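Putative glycosyltransferase (Mannosyltransferase) involved in glycosylating the PBCV-1 major capsid protein (Paramecium bursaria Chlorella virus 1, PDB 2P6W) probably transfers a sugar from a nucleotide-sugar donor during glycosylation of the viral major capsid protein, this chain being its manganese-binding N-terminal domain. Local coordinates at residues K17-I20 against Y21-K24; V29-Y32 against C33-G37; P47-E51 against E52-H56; T149-Y152 against E153-T156; K155-E159 against Y160-R164. All coordinates share one frame; numbering follows the deposited sequence.

Contact 1. Residues K17-I20 against Y21-K24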
loop_
_atom_site.group_PDB
_atom_site.type_symbol
_atom_site.label_atom_id
_atom_site.label_comp_id
_atom_site.label_asym_id
_atom_site.label_seq_id
_atom_site.Cartn_x
_atom_site.Cartn_y
_atom_site.Cartn_z
ATOM N N LYS A 17 10.468 -12.432 10.429
ATOM C CA LYS A 17 11.598 -12.109 9.563
ATOM C C LYS A 17 12.016 -13.297 8.704
ATOM O O LYS A 17 12.785 -13.128 7.753
ATOM C CB LYS A 17 12.785 -11.578 10.367
ATOM C CG LYS A 17 13.412 -12.600 11.305
ATOM C CD LYS A 17 14.546 -11.969 12.107
ATOM C CE LYS A 17 15.014 -12.886 13.241
ATOM N NZ LYS A 17 15.311 -14.255 12.778
ATOM N N GLU A 18 11.510 -14.490 9.043
ATOM C CA GLU A 18 11.849 -15.719 8.304
ATOM C C GLU A 18 11.195 -15.794 6.918
ATOM O O GLU A 18 11.552 -16.653 6.099
ATOM C CB GLU A 18 11.484 -16.975 9.120
ATOM C CG GLU A 18 12.487 -17.320 10.227
ATOM C CD GLU A 18 12.443 -16.366 11.414
ATOM O OE1 GLU A 18 11.354 -15.833 11.710
ATOM O OE2 GLU A 18 13.498 -16.171 12.068
ATOM N N THR A 19 10.228 -14.910 6.667
ATOM C CA THR A 19 9.509 -14.945 5.413
ATOM C C THR A 19 10.375 -14.271 4.370
ATOM O O THR A 19 10.541 -13.054 4.386
ATOM C CB THR A 19 8.133 -14.286 5.547
ATOM O OG1 THR A 19 7.381 -15.014 6.534
ATOM C CG2 THR A 19 7.407 -14.348 4.231
ATOM N N ILE A 20 10.963 -15.090 3.495
ATOM C CA ILE A 20 11.977 -14.617 2.558
ATOM C C ILE A 20 11.462 -13.582 1.560
ATOM O O ILE A 20 12.095 -12.542 1.381
ATOM C CB ILE A 20 12.698 -15.795 1.865
ATOM C CG1 ILE A 20 13.468 -16.605 2.905
ATOM C CG2 ILE A 20 13.650 -15.311 0.758
ATOM C CD1 ILE A 20 14.419 -15.773 3.805
ATOM N N TYR A 21 10.305 -13.825 0.944
ATOM C CA TYR A 21 9.843 -12.855 -0.061
ATOM C C TYR A 21 9.695 -11.458 0.528
ATOM O O TYR A 21 9.985 -10.469 -0.146
ATOM C CB TYR A 21 8.550 -13.282 -0.740
ATOM C CG TYR A 21 7.292 -13.066 0.057
ATOM C CD1 TYR A 21 6.665 -11.800 0.114
ATOM C CD2 TYR A 21 6.692 -14.130 0.727
ATOM C CE1 TYR A 21 5.499 -11.595 0.855
ATOM C CE2 TYR A 21 5.519 -13.945 1.451
ATOM C CZ TYR A 21 4.921 -12.681 1.507
ATOM O OH TYR A 21 3.749 -12.530 2.225
ATOM N N ALA A 22 9.273 -11.382 1.789
ATOM C CA ALA A 22 9.046 -10.082 2.418
ATOM C C ALA A 22 10.361 -9.409 2.788
ATOM O O ALA A 22 10.447 -8.186 2.789
ATOM C CB ALA A 22 8.146 -10.236 3.634
ATOM N N ARG A 23 11.392 -10.201 3.093
ATOM C CA ARG A 23 12.733 -9.623 3.262
ATOM C C ARG A 23 13.134 -8.955 1.954
ATOM O O ARG A 23 13.663 -7.843 1.956
ATOM C CB ARG A 23 13.764 -10.692 3.667
ATOM C CG ARG A 23 15.103 -10.099 4.114
ATOM C CD ARG A 23 16.066 -11.147 4.695
ATOM N NE ARG A 23 16.232 -12.349 3.871
ATOM C CZ ARG A 23 16.926 -12.406 2.734
ATOM N NH1 ARG A 23 17.523 -11.321 2.245
ATOM N NH2 ARG A 23 17.016 -13.555 2.075
ATOM N N LYS A 24 12.875 -9.638 0.843
ATOM C CA LYS A 24 13.317 -9.154 -0.463
ATOM C C LYS A 24 12.547 -7.920 -0.912
ATOM O O LYS A 24 13.144 -6.957 -1.403
ATOM C CB LYS A 24 13.246 -10.271 -1.502
ATOM C CG LYS A 24 14.277 -11.363 -1.246
ATOM C CD LYS A 24 14.192 -12.415 -2.310
ATOM C CE LYS A 24 15.375 -13.355 -2.272
ATOM N NZ LYS A 24 15.329 -14.146 -3.514
#
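The first turn of helix 20-36, which follows strand 8-13 in this GT-A-type domain, is where Thr19 and Ile20 meet Tyr21, Arg23 and Lys24. Thr19 holds the N-cap position, yet its side chain makes no capping bond; its backbone O accepts Arg23 N at 3.2 Å and, weakly, Ala22 N at 3.3 Å, as the helix gets under way. Ile20 O then accepts Lys24 N at 3.1 Å. Chi1 of -61° sets Thr19 OG1 beside the backbone N and CG2 anti to it, which brings the methyl to the Tyr21 ring, 3.4 Å from CE2. Threonine suits the spot, its methyl meeting the aromatic ring. Ile20 CD1 lies at the edge of the Arg23 guanidinium, 3.8 Å from NH2, while NH1 of that group is paired with Glu27. Ile20 CG2 also touches Lys24 CE at 4.0 Å, so aliphatic carbon accompanies both long cationic chains. Tyr21 is buried against Asp82, a manganese ligand, and its OH makes a weak hydrogen bond to Arg204, a UDP-binding residue. Such a helix start beside the DxD motif belongs to the nucleotide-sugar site of a GT-A glycosyltransferase.

Contact 2. Residues V29-Y32 against C33-G37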
loop_
_atom_site.group_PDB
_atom_site.type_symbol
_atom_site.label_atom_id
_atom_site.label_comp_id
_atom_site.label_asym_id
_atom_site.label_seq_id
_atom_site.Cartn_x
_atom_site.Cartn_y
_atom_site.Cartn_z
ATOM N N VAL A 29 12.162 -1.937 -1.703
ATOM C CA VAL A 29 11.514 -0.675 -1.327
ATOM C C VAL A 29 12.491 0.268 -0.620
ATOM O O VAL A 29 12.550 1.468 -0.944
ATOM C CB VAL A 29 10.216 -0.903 -0.538
ATOM C CG1 VAL A 29 9.545 0.435 -0.163
ATOM C CG2 VAL A 29 9.239 -1.738 -1.358
ATOM N N GLU A 30 13.275 -0.262 0.318
ATOM C CA GLU A 30 14.254 0.564 1.026
ATOM C C GLU A 30 15.247 1.183 0.019
ATOM O O GLU A 30 15.574 2.387 0.082
ATOM C CB GLU A 30 14.983 -0.259 2.097
ATOM C CG GLU A 30 15.848 0.604 3.024
ATOM C CD GLU A 30 16.089 0.004 4.410
ATOM O OE1 GLU A 30 15.863 -1.212 4.616
ATOM O OE2 GLU A 30 16.513 0.779 5.309
ATOM N N GLU A 31 15.697 0.361 -0.930
ATOM C CA GLU A 31 16.643 0.838 -1.928
ATOM C C GLU A 31 15.992 1.955 -2.719
ATOM O O GLU A 31 16.587 3.008 -2.956
ATOM C CB GLU A 31 17.041 -0.274 -2.903
ATOM C CG GLU A 31 18.005 0.235 -3.968
ATOM C CD GLU A 31 18.122 -0.675 -5.172
ATOM O OE1 GLU A 31 17.336 -1.652 -5.290
ATOM O OE2 GLU A 31 19.008 -0.392 -6.016
ATOM N N TYR A 32 14.752 1.706 -3.137
ATOM C CA TYR A 32 14.035 2.700 -3.926
ATOM C C TYR A 32 13.929 4.040 -3.179
ATOM O O TYR A 32 14.154 5.116 -3.753
ATOM C CB TYR A 32 12.658 2.150 -4.300
ATOM C CG TYR A 32 11.857 3.101 -5.164
ATOM C CD1 TYR A 32 12.197 3.313 -6.506
ATOM C CD2 TYR A 32 10.753 3.783 -4.634
ATOM C CE1 TYR A 32 11.463 4.204 -7.303
ATOM C CE2 TYR A 32 10.027 4.673 -5.408
ATOM C CZ TYR A 32 10.383 4.885 -6.743
ATOM O OH TYR A 32 9.659 5.774 -7.510
ATOM N N CYS A 33 13.599 3.988 -1.892
ATOM C CA CYS A 33 13.529 5.203 -1.089
ATOM C C CYS A 33 14.865 5.953 -1.051
ATOM O O CYS A 33 14.898 7.177 -1.167
ATOM C CB CYS A 33 13.062 4.884 0.317
ATOM S SG CYS A 33 11.314 4.409 0.356
ATOM N N SER A 34 15.960 5.201 -0.922
ATOM C CA SER A 34 17.293 5.804 -0.868
ATOM C C SER A 34 17.623 6.538 -2.176
ATOM O O SER A 34 18.256 7.600 -2.159
ATOM C CB SER A 34 18.356 4.741 -0.548
ATOM O OG SER A 34 18.659 3.949 -1.688
ATOM N N ILE A 35 17.181 5.977 -3.303
ATOM C CA ILE A 35 17.456 6.581 -4.612
ATOM C C ILE A 35 16.809 7.962 -4.780
ATOM O O ILE A 35 17.418 8.886 -5.350
ATOM C CB ILE A 35 17.087 5.621 -5.769
ATOM C CG1 ILE A 35 18.019 4.402 -5.758
ATOM C CG2 ILE A 35 17.168 6.328 -7.153
ATOM C CD1 ILE A 35 17.586 3.247 -6.650
ATOM N N HIS A 36 15.595 8.115 -4.254
ATOM C CA HIS A 36 14.810 9.314 -4.505
ATOM C C HIS A 36 14.661 10.219 -3.299
ATOM O O HIS A 36 14.025 11.267 -3.392
ATOM C CB HIS A 36 13.438 8.923 -5.059
ATOM C CG HIS A 36 13.542 8.106 -6.293
ATOM N ND1 HIS A 36 13.837 8.662 -7.522
ATOM C CD2 HIS A 36 13.511 6.767 -6.477
ATOM C CE1 HIS A 36 13.932 7.696 -8.420
ATOM N NE2 HIS A 36 13.741 6.537 -7.811
ATOM N N GLY A 37 15.219 9.804 -2.166
ATOM C CA GLY A 37 15.199 10.638 -0.970
ATOM C C GLY A 37 13.888 10.531 -0.216
ATOM O O GLY A 37 13.571 11.401 0.601
#
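This is a local, intrahelical contact in the last turns of helix 20-36, the helix of the beta-alpha-beta unit formed with strands 8-13 and 39-43. Tyr32 and His36, one turn apart, carry it. His36 CD2 sits over one face of the Tyr32 ring, toward the rim, and His36 NE2 approaches Tyr32 CE1 to 3.3 Å; the ring planes are inclined at 53°, with centroids 4.6 Å apart. Both polar ends are anchored outside the helix, Tyr32 OH on the carbonyl of Lys92 and His36 NE2 on that of Lys90, which fixes how the rings are turned. Along the next ridge, Ile35 CD1 lies 4.0 Å from Glu31 OE2, whose charge is paired with Lys90. Ser34 swings OG between its backbone N and carbonyl carbon (chi1 77°) and donates to Glu31 O at 2.6 Å, a carbonyl that also accepts Ile35 N at 3.0 Å; a small hydroxyl residue is suited to folding back on the helix in this way. On the inward side Val29 CG1 and Cys33 SG, 4.4 Å apart, pack on Ile10 and Phe40 of the sheet. Gly37 leaves the helix with positive phi, which glycine adopts easily, before strand 39-43 completes a beta-alpha-beta crossover.

Contact 3. Residues P47-E51 against E52-H56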
loop_
_atom_site.group_PDB
_atom_site.type_symbol
_atom_site.label_atom_id
_atom_site.label_comp_id
_atom_site.label_asym_id
_atom_site.label_seq_id
_atom_site.Cartn_x
_atom_site.Cartn_y
_atom_site.Cartn_z
ATOM N N PRO A 47 2.150 -8.451 15.446
ATOM C CA PRO A 47 0.856 -7.855 15.782
ATOM C C PRO A 47 0.300 -8.464 17.059
ATOM O O PRO A 47 0.459 -9.669 17.288
ATOM C CB PRO A 47 -0.029 -8.227 14.588
ATOM C CG PRO A 47 0.925 -8.590 13.483
ATOM C CD PRO A 47 2.129 -9.139 14.141
ATOM N N LEU A 48 -0.332 -7.631 17.884
ATOM C CA LEU A 48 -1.016 -8.103 19.085
ATOM C C LEU A 48 -2.347 -8.761 18.749
ATOM O O LEU A 48 -2.795 -9.667 19.469
ATOM C CB LEU A 48 -1.256 -6.953 20.065
ATOM C CG LEU A 48 -0.062 -6.358 20.817
ATOM C CD1 LEU A 48 -0.581 -5.323 21.802
ATOM C CD2 LEU A 48 0.769 -7.425 21.548
ATOM N N GLU A 49 -2.988 -8.278 17.677
ATOM C CA GLU A 49 -4.256 -8.831 17.196
ATOM C C GLU A 49 -3.965 -9.606 15.918
ATOM O O GLU A 49 -3.633 -9.015 14.893
ATOM C CB GLU A 49 -5.279 -7.716 16.939
ATOM C CG GLU A 49 -5.649 -6.953 18.199
ATOM C CD GLU A 49 -6.561 -5.770 17.953
ATOM O OE1 GLU A 49 -7.608 -5.942 17.304
ATOM O OE2 GLU A 49 -6.231 -4.673 18.449
ATOM N N THR A 50 -4.077 -10.931 15.989
ATOM C CA THR A 50 -3.583 -11.795 14.919
ATOM C C THR A 50 -4.654 -12.420 14.018
ATOM O O THR A 50 -4.315 -13.183 13.106
ATOM C CB THR A 50 -2.720 -12.941 15.482
ATOM O OG1 THR A 50 -3.442 -13.589 16.533
ATOM C CG2 THR A 50 -1.392 -12.406 16.014
ATOM N N GLU A 51 -5.924 -12.110 14.266
ATOM C CA GLU A 51 -6.999 -12.561 13.367
ATOM C C GLU A 51 -6.897 -11.890 11.990
ATOM O O GLU A 51 -6.390 -10.767 11.866
ATOM C CB GLU A 51 -8.383 -12.299 13.976
ATOM C CG GLU A 51 -8.737 -13.185 15.174
ATOM C CD GLU A 51 -10.082 -12.813 15.773
ATOM O OE1 GLU A 51 -11.123 -13.284 15.260
ATOM O OE2 GLU A 51 -10.103 -12.045 16.765
ATOM N N GLU A 52 -7.389 -12.585 10.967
ATOM C CA GLU A 52 -7.293 -12.116 9.582
ATOM C C GLU A 52 -7.746 -10.659 9.405
ATOM O O GLU A 52 -7.036 -9.857 8.790
ATOM C CB GLU A 52 -8.081 -13.037 8.645
ATOM C CG GLU A 52 -8.018 -12.633 7.170
ATOM C CD GLU A 52 -8.770 -13.603 6.274
ATOM O OE1 GLU A 52 -8.238 -14.712 6.042
ATOM O OE2 GLU A 52 -9.885 -13.263 5.808
ATOM N N HIS A 53 -8.912 -10.312 9.942
ATOM C CA HIS A 53 -9.407 -8.934 9.790
ATOM C C HIS A 53 -8.435 -7.917 10.394
ATOM O O HIS A 53 -8.126 -6.888 9.773
ATOM C CB HIS A 53 -10.816 -8.762 10.381
ATOM C CG HIS A 53 -10.859 -8.775 11.874
ATOM N ND1 HIS A 53 -10.678 -9.926 12.612
ATOM C CD2 HIS A 53 -11.063 -7.779 12.770
ATOM C CE1 HIS A 53 -10.768 -9.638 13.900
ATOM N NE2 HIS A 53 -11.000 -8.343 14.024
ATOM N N ALA A 54 -7.946 -8.223 11.596
ATOM C CA ALA A 54 -7.099 -7.304 12.332
ATOM C C ALA A 54 -5.752 -7.125 11.622
ATOM O O ALA A 54 -5.186 -6.025 11.594
ATOM C CB ALA A 54 -6.920 -7.782 13.779
ATOM N N LEU A 55 -5.269 -8.210 11.023
ATOM C CA LEU A 55 -4.043 -8.164 10.232
ATOM C C LEU A 55 -4.167 -7.222 9.052
ATOM O O LEU A 55 -3.264 -6.426 8.787
ATOM C CB LEU A 55 -3.621 -9.576 9.771
ATOM C CG LEU A 55 -3.139 -10.519 10.884
ATOM C CD1 LEU A 55 -2.903 -11.909 10.308
ATOM C CD2 LEU A 55 -1.893 -10.001 11.618
ATOM N N HIS A 56 -5.296 -7.297 8.350
ATOM C CA HIS A 56 -5.498 -6.426 7.198
ATOM C C HIS A 56 -5.565 -4.953 7.632
ATOM O O HIS A 56 -4.983 -4.073 6.979
ATOM C CB HIS A 56 -6.758 -6.816 6.443
ATOM C CG HIS A 56 -6.876 -6.133 5.124
ATOM N ND1 HIS A 56 -7.377 -4.852 4.992
ATOM C CD2 HIS A 56 -6.508 -6.528 3.882
ATOM C CE1 HIS A 56 -7.347 -4.503 3.718
ATOM N NE2 HIS A 56 -6.818 -5.499 3.021
HETATM O O HOH W 1 -3.346 -6.409 13.743
#
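With CG anti to its carbonyl carbon (chi1 -69°), Leu55 turns back over the loop leading into its own helix, and His53, its CG between backbone N and carbonyl carbon (chi1 73°), sets its ring beside Glu51. Leu55 CD2 meets the ring of Pro47 at CG, 3.7 Å away, the side chains crossing at about a right angle, while CD1 lies 3.4 Å from Thr50 O. A branched chain suits this place, its two methyls touching separate parts of the loop. Small Ala54 lets its CB approach Glu49 CB at 3.6 Å. Glu51, at the N-cap position, runs alongside His53: its CB is 3.6 Å from His53 ND1, and its carboxyl carbon lies in plane at the imidazole edge, the carboxylate nearly perpendicular to the ring. Glu51 O accepts Leu55 N at 2.9 Å, an i to i+4 bond at the helix start. A water donates to Glu49 O at 2.9 Å and, weakly, to Ala54 O. Glu49 forms a salt bridge with Arg142, Glu52 OE2 bonds Tyr152 OH, and Pro47 lies close to Phe15, which binds the UDP-sugar. The loop links strand 39-43 to helix 52-57, whose His56 rests against Glu153 and Gln154 of helix 153-164.

Contact 4. Residues T149-Y152 against E153-T156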
loop_
_atom_site.group_PDB
_atom_site.type_symbol
_atom_site.label_atom_id
_atom_site.label_comp_id
_atom_site.label_asym_id
_atom_site.label_seq_id
_atom_site.Cartn_x
_atom_site.Cartn_y
_atom_site.Cartn_z
ATOM N N THR A 149 -15.573 -7.337 8.242
ATOM C CA THR A 149 -15.759 -8.399 7.260
ATOM C C THR A 149 -14.938 -8.107 6.008
ATOM O O THR A 149 -14.659 -6.941 5.672
ATOM C CB THR A 149 -17.251 -8.645 6.890
ATOM O OG1 THR A 149 -17.782 -7.529 6.148
ATOM C CG2 THR A 149 -18.091 -8.883 8.143
ATOM N N PHE A 150 -14.537 -9.170 5.318
ATOM C CA PHE A 150 -13.748 -9.043 4.095
ATOM C C PHE A 150 -14.410 -8.102 3.080
ATOM O O PHE A 150 -15.641 -8.168 2.887
ATOM C CB PHE A 150 -13.598 -10.446 3.492
ATOM C CG PHE A 150 -12.786 -10.495 2.242
ATOM C CD1 PHE A 150 -11.411 -10.696 2.302
ATOM C CD2 PHE A 150 -13.394 -10.364 0.996
ATOM C CE1 PHE A 150 -10.650 -10.754 1.136
ATOM C CE2 PHE A 150 -12.640 -10.427 -0.174
ATOM C CZ PHE A 150 -11.271 -10.613 -0.104
ATOM N N PRO A 151 -13.609 -7.275 2.367
ATOM C CA PRO A 151 -12.145 -7.081 2.433
ATOM C C PRO A 151 -11.581 -6.070 3.453
ATOM O O PRO A 151 -10.516 -5.505 3.219
ATOM C CB PRO A 151 -11.798 -6.622 1.002
ATOM C CG PRO A 151 -12.995 -5.868 0.570
ATOM C CD PRO A 151 -14.198 -6.541 1.224
ATOM N N TYR A 152 -12.280 -5.844 4.566
ATOM C CA TYR A 152 -11.656 -5.209 5.749
ATOM C C TYR A 152 -11.314 -3.732 5.515
ATOM O O TYR A 152 -12.220 -2.955 5.229
ATOM C CB TYR A 152 -10.435 -6.015 6.222
ATOM C CG TYR A 152 -10.713 -7.490 6.331
ATOM C CD1 TYR A 152 -11.732 -7.961 7.133
ATOM C CD2 TYR A 152 -9.939 -8.417 5.619
ATOM C CE1 TYR A 152 -11.984 -9.322 7.245
ATOM C CE2 TYR A 152 -10.186 -9.783 5.723
ATOM C CZ TYR A 152 -11.205 -10.222 6.539
ATOM O OH TYR A 152 -11.468 -11.574 6.642
ATOM N N GLU A 153 -10.056 -3.321 5.678
ATOM C CA GLU A 153 -9.703 -1.899 5.498
ATOM C C GLU A 153 -10.048 -1.436 4.090
ATOM O O GLU A 153 -10.349 -0.265 3.856
ATOM C CB GLU A 153 -8.211 -1.654 5.802
ATOM C CG GLU A 153 -7.648 -0.303 5.328
ATOM C CD GLU A 153 -7.124 -0.340 3.894
ATOM O OE1 GLU A 153 -7.218 -1.409 3.239
ATOM O OE2 GLU A 153 -6.597 0.699 3.418
ATOM N N GLN A 154 -9.995 -2.360 3.137
ATOM C CA GLN A 154 -10.263 -2.007 1.747
ATOM C C GLN A 154 -11.722 -1.587 1.566
ATOM O O GLN A 154 -12.032 -0.610 0.878
ATOM C CB GLN A 154 -9.934 -3.216 0.880
ATOM C CG GLN A 154 -10.100 -3.001 -0.593
ATOM C CD GLN A 154 -9.492 -4.151 -1.367
ATOM O OE1 GLN A 154 -8.278 -4.216 -1.543
ATOM N NE2 GLN A 154 -10.336 -5.061 -1.842
ATOM N N LYS A 155 -12.629 -2.348 2.189
ATOM C CA LYS A 155 -14.042 -2.012 2.194
ATOM C C LYS A 155 -14.306 -0.744 3.014
ATOM O O LYS A 155 -15.157 0.076 2.664
ATOM C CB LYS A 155 -14.852 -3.191 2.754
ATOM C CG LYS A 155 -16.317 -2.834 3.008
ATOM C CD LYS A 155 -17.262 -4.045 2.952
ATOM C CE LYS A 155 -16.866 -5.152 3.915
ATOM N NZ LYS A 155 -17.866 -6.273 3.756
ATOM N N THR A 156 -13.549 -0.572 4.099
ATOM C CA THR A 156 -13.765 0.583 4.970
ATOM C C THR A 156 -13.381 1.870 4.248
ATOM O O THR A 156 -14.096 2.876 4.311
ATOM C CB THR A 156 -12.982 0.437 6.273
ATOM O OG1 THR A 156 -13.331 -0.829 6.859
ATOM C CG2 THR A 156 -13.312 1.601 7.228
#
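Lys155 NZ donates two hydrogen bonds back to the loop, one to Thr149 OG1 at 2.7 Å and one to Phe150 O at 3.0 Å, the latter from above the carbonyl plane. A bend at chi3 (56°) in the otherwise extended lysine brings the ammonium there, and the length of the chain suits it to span the turn. Tyr152 O accepts twice from Thr156: N lies in the carbonyl plane at 3.0 Å, whereas OG1 comes from above it at 2.9 Å. Pro151 O takes Gln154 N at 3.2 Å. Around these bonds the Pro151 ring, which follows a cis peptide, packs against two side chains, crossing each at about a right angle, its CD 3.7 Å from Lys155 CB and its CB 3.6 Å from Gln154 NE2. The Gln154 carbonyl is engaged by Thr122 N. Glu153, near the UDP-glucose-binding Arg59, turns its carboxylate to other partners: OE2 forms a salt bridge with Lys125 and OE1 a hydrogen bond with Thr122 OG1. The turn starts helix 153-164 beside helix 52-57, whose His53 and Phe57 lie against Tyr152.

Contact 5. Residues K155-E159 against Y160-R164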
loop_
_atom_site.group_PDB
_atom_site.type_symbol
_atom_site.label_atom_id
_atom_site.label_comp_id
_atom_site.label_asym_id
_atom_site.label_seq_id
_atom_site.Cartn_x
_atom_site.Cartn_y
_atom_site.Cartn_z
ATOM N N LYS A 155 -12.629 -2.348 2.189
ATOM C CA LYS A 155 -14.042 -2.012 2.194
ATOM C C LYS A 155 -14.306 -0.744 3.014
ATOM O O LYS A 155 -15.157 0.076 2.664
ATOM C CB LYS A 155 -14.852 -3.191 2.754
ATOM C CG LYS A 155 -16.317 -2.834 3.008
ATOM C CD LYS A 155 -17.262 -4.045 2.952
ATOM C CE LYS A 155 -16.866 -5.152 3.915
ATOM N NZ LYS A 155 -17.866 -6.273 3.756
ATOM N N THR A 156 -13.549 -0.572 4.099
ATOM C CA THR A 156 -13.765 0.583 4.970
ATOM C C THR A 156 -13.381 1.870 4.248
ATOM O O THR A 156 -14.096 2.876 4.311
ATOM C CB THR A 156 -12.982 0.437 6.273
ATOM O OG1 THR A 156 -13.331 -0.829 6.859
ATOM C CG2 THR A 156 -13.312 1.601 7.228
ATOM N N VAL A 157 -12.242 1.851 3.571
ATOM C CA VAL A 157 -11.864 3.003 2.769
ATOM C C VAL A 157 -12.928 3.304 1.708
ATOM O O VAL A 157 -13.399 4.437 1.593
ATOM C CB VAL A 157 -10.458 2.800 2.134
ATOM C CG1 VAL A 157 -10.187 3.863 1.058
ATOM C CG2 VAL A 157 -9.395 2.884 3.200
ATOM N N TYR A 158 -13.309 2.306 0.926
ATOM C CA TYR A 158 -14.226 2.558 -0.175
ATOM C C TYR A 158 -15.660 2.945 0.248
ATOM O O TYR A 158 -16.292 3.833 -0.374
ATOM C CB TYR A 158 -14.233 1.372 -1.141
ATOM C CG TYR A 158 -14.909 1.685 -2.448
ATOM C CD1 TYR A 158 -14.313 2.538 -3.378
ATOM C CD2 TYR A 158 -16.164 1.134 -2.755
ATOM C CE1 TYR A 158 -14.936 2.817 -4.593
ATOM C CE2 TYR A 158 -16.788 1.408 -3.968
ATOM C CZ TYR A 158 -16.180 2.254 -4.866
ATOM O OH TYR A 158 -16.786 2.533 -6.069
ATOM N N GLU A 159 -16.169 2.269 1.274
ATOM C CA GLU A 159 -17.580 2.384 1.667
ATOM C C GLU A 159 -17.862 3.229 2.905
ATOM O O GLU A 159 -19.028 3.652 3.113
ATOM C CB GLU A 159 -18.187 1.001 1.849
ATOM C CG GLU A 159 -18.219 0.168 0.558
ATOM C CD GLU A 159 -18.858 -1.190 0.748
ATOM O OE1 GLU A 159 -19.836 -1.280 1.524
ATOM O OE2 GLU A 159 -18.372 -2.174 0.137
ATOM N N TYR A 160 -16.841 3.448 3.738
ATOM C CA TYR A 160 -16.992 4.320 4.899
ATOM C C TYR A 160 -16.321 5.678 4.649
ATOM O O TYR A 160 -16.941 6.729 4.831
ATOM C CB TYR A 160 -16.429 3.669 6.169
ATOM C CG TYR A 160 -16.809 4.397 7.428
ATOM C CD1 TYR A 160 -17.953 4.040 8.132
ATOM C CD2 TYR A 160 -16.029 5.447 7.909
ATOM C CE1 TYR A 160 -18.314 4.717 9.277
ATOM C CE2 TYR A 160 -16.379 6.130 9.057
ATOM C CZ TYR A 160 -17.516 5.763 9.739
ATOM O OH TYR A 160 -17.883 6.436 10.888
ATOM N N VAL A 161 -15.061 5.656 4.225
ATOM C CA VAL A 161 -14.317 6.917 4.098
ATOM C C VAL A 161 -14.768 7.716 2.884
ATOM O O VAL A 161 -15.125 8.897 2.988
ATOM C CB VAL A 161 -12.783 6.693 4.031
ATOM C CG1 VAL A 161 -12.056 7.998 3.761
ATOM C CG2 VAL A 161 -12.288 6.099 5.356
ATOM N N PHE A 162 -14.750 7.068 1.723
ATOM C CA PHE A 162 -15.008 7.807 0.488
ATOM C C PHE A 162 -16.342 8.596 0.488
ATOM O O PHE A 162 -16.356 9.768 0.092
ATOM C CB PHE A 162 -14.901 6.889 -0.739
ATOM C CG PHE A 162 -13.481 6.577 -1.164
ATOM C CD1 PHE A 162 -12.376 7.021 -0.428
ATOM C CD2 PHE A 162 -13.260 5.782 -2.293
ATOM C CE1 PHE A 162 -11.063 6.699 -0.840
ATOM C CE2 PHE A 162 -11.969 5.464 -2.692
ATOM C CZ PHE A 162 -10.878 5.928 -1.979
ATOM N N PRO A 163 -17.458 7.975 0.929
ATOM C CA PRO A 163 -18.709 8.753 0.962
ATOM C C PRO A 163 -18.645 10.018 1.791
ATOM O O PRO A 163 -19.402 10.959 1.526
ATOM C CB PRO A 163 -19.712 7.775 1.570
ATOM C CG PRO A 163 -19.198 6.442 1.196
ATOM C CD PRO A 163 -17.696 6.577 1.330
ATOM N N ARG A 164 -17.735 10.054 2.761
ATOM C CA ARG A 164 -17.659 11.174 3.687
ATOM C C ARG A 164 -16.706 12.277 3.236
ATOM O O ARG A 164 -16.669 13.347 3.863
ATOM C CB ARG A 164 -17.260 10.656 5.074
ATOM C CG ARG A 164 -18.366 9.873 5.817
ATOM C CD ARG A 164 -17.806 9.163 7.050
ATOM N NE ARG A 164 -18.881 8.623 7.884
ATOM C CZ ARG A 164 -19.618 7.562 7.569
ATOM N NH1 ARG A 164 -19.388 6.892 6.445
ATOM N NH2 ARG A 164 -20.600 7.165 8.380
#
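A wider pi-type turn at residues 157-159 widens the backbone of helix 153-164: Thr156 O accepts both Tyr160 N and Val161 N at 2.9 Å, and Val157 O takes Phe162 N at 3.0 Å. The short axes of 155-159 and 160-164 differ in direction by 19°. Pro163, lacking an N-H, gives no bond to the turn before, and the helix is kinked there; Pro163 CG rests 3.4 Å from Glu159 O. Phe162 carries the apolar packing. With CG anti to its carbonyl carbon (chi1 -78°), the ring crosses Val157, and CE1 touches the valine CG1 at 3.5 Å while Val157 O lies over one face. Tyr158 meets the same phenyl rim to rim, CD1 to CD2 of Phe162 at 3.6 Å, the planes 67° apart. The flat hydrocarbon of phenylalanine suits the side of the helix turned to the sheet, where it also stacks on Tyr169 and touches Tyr107 and Thr109 of the central sheet. Val161, compact and beta-branched, faces Ile134 and Val138 of helix 132-140. Tyr160 CB and Thr156 CG2 lie side by side, 3.9 Å apart, and Tyr160 sets its ring edge-to-face with Trp147. Arg164 folds back over that tyrosine ring, its NH1 above the ring centre and donating to Tyr160 O at 2.9 Å.

From the N terminus the contacts follow one another along the chain, only contacts 4 and 5 overlapping, and none encloses another. Contact 1 closes the loop after strand 8-13 onto the start of helix 20-36; contact 2 lies farther along that helix, about 18 Å away between centres, where the chain turns toward strand 39-43. Contact 3 closes the next loop onto helix 52-57. Contact 4 opens helix 153-164 and shares Lys155 and Thr156 with contact 5. Contacts 3 and 4 touch directly, joining helix 52-57 to helix 153-164. Contacts 1 and 2 lie on the opposite side of the chain's centre from contact 5: helix 20-36 packs on strands 8-13 and 39-43, while helix 153-164 meets strand 107-110.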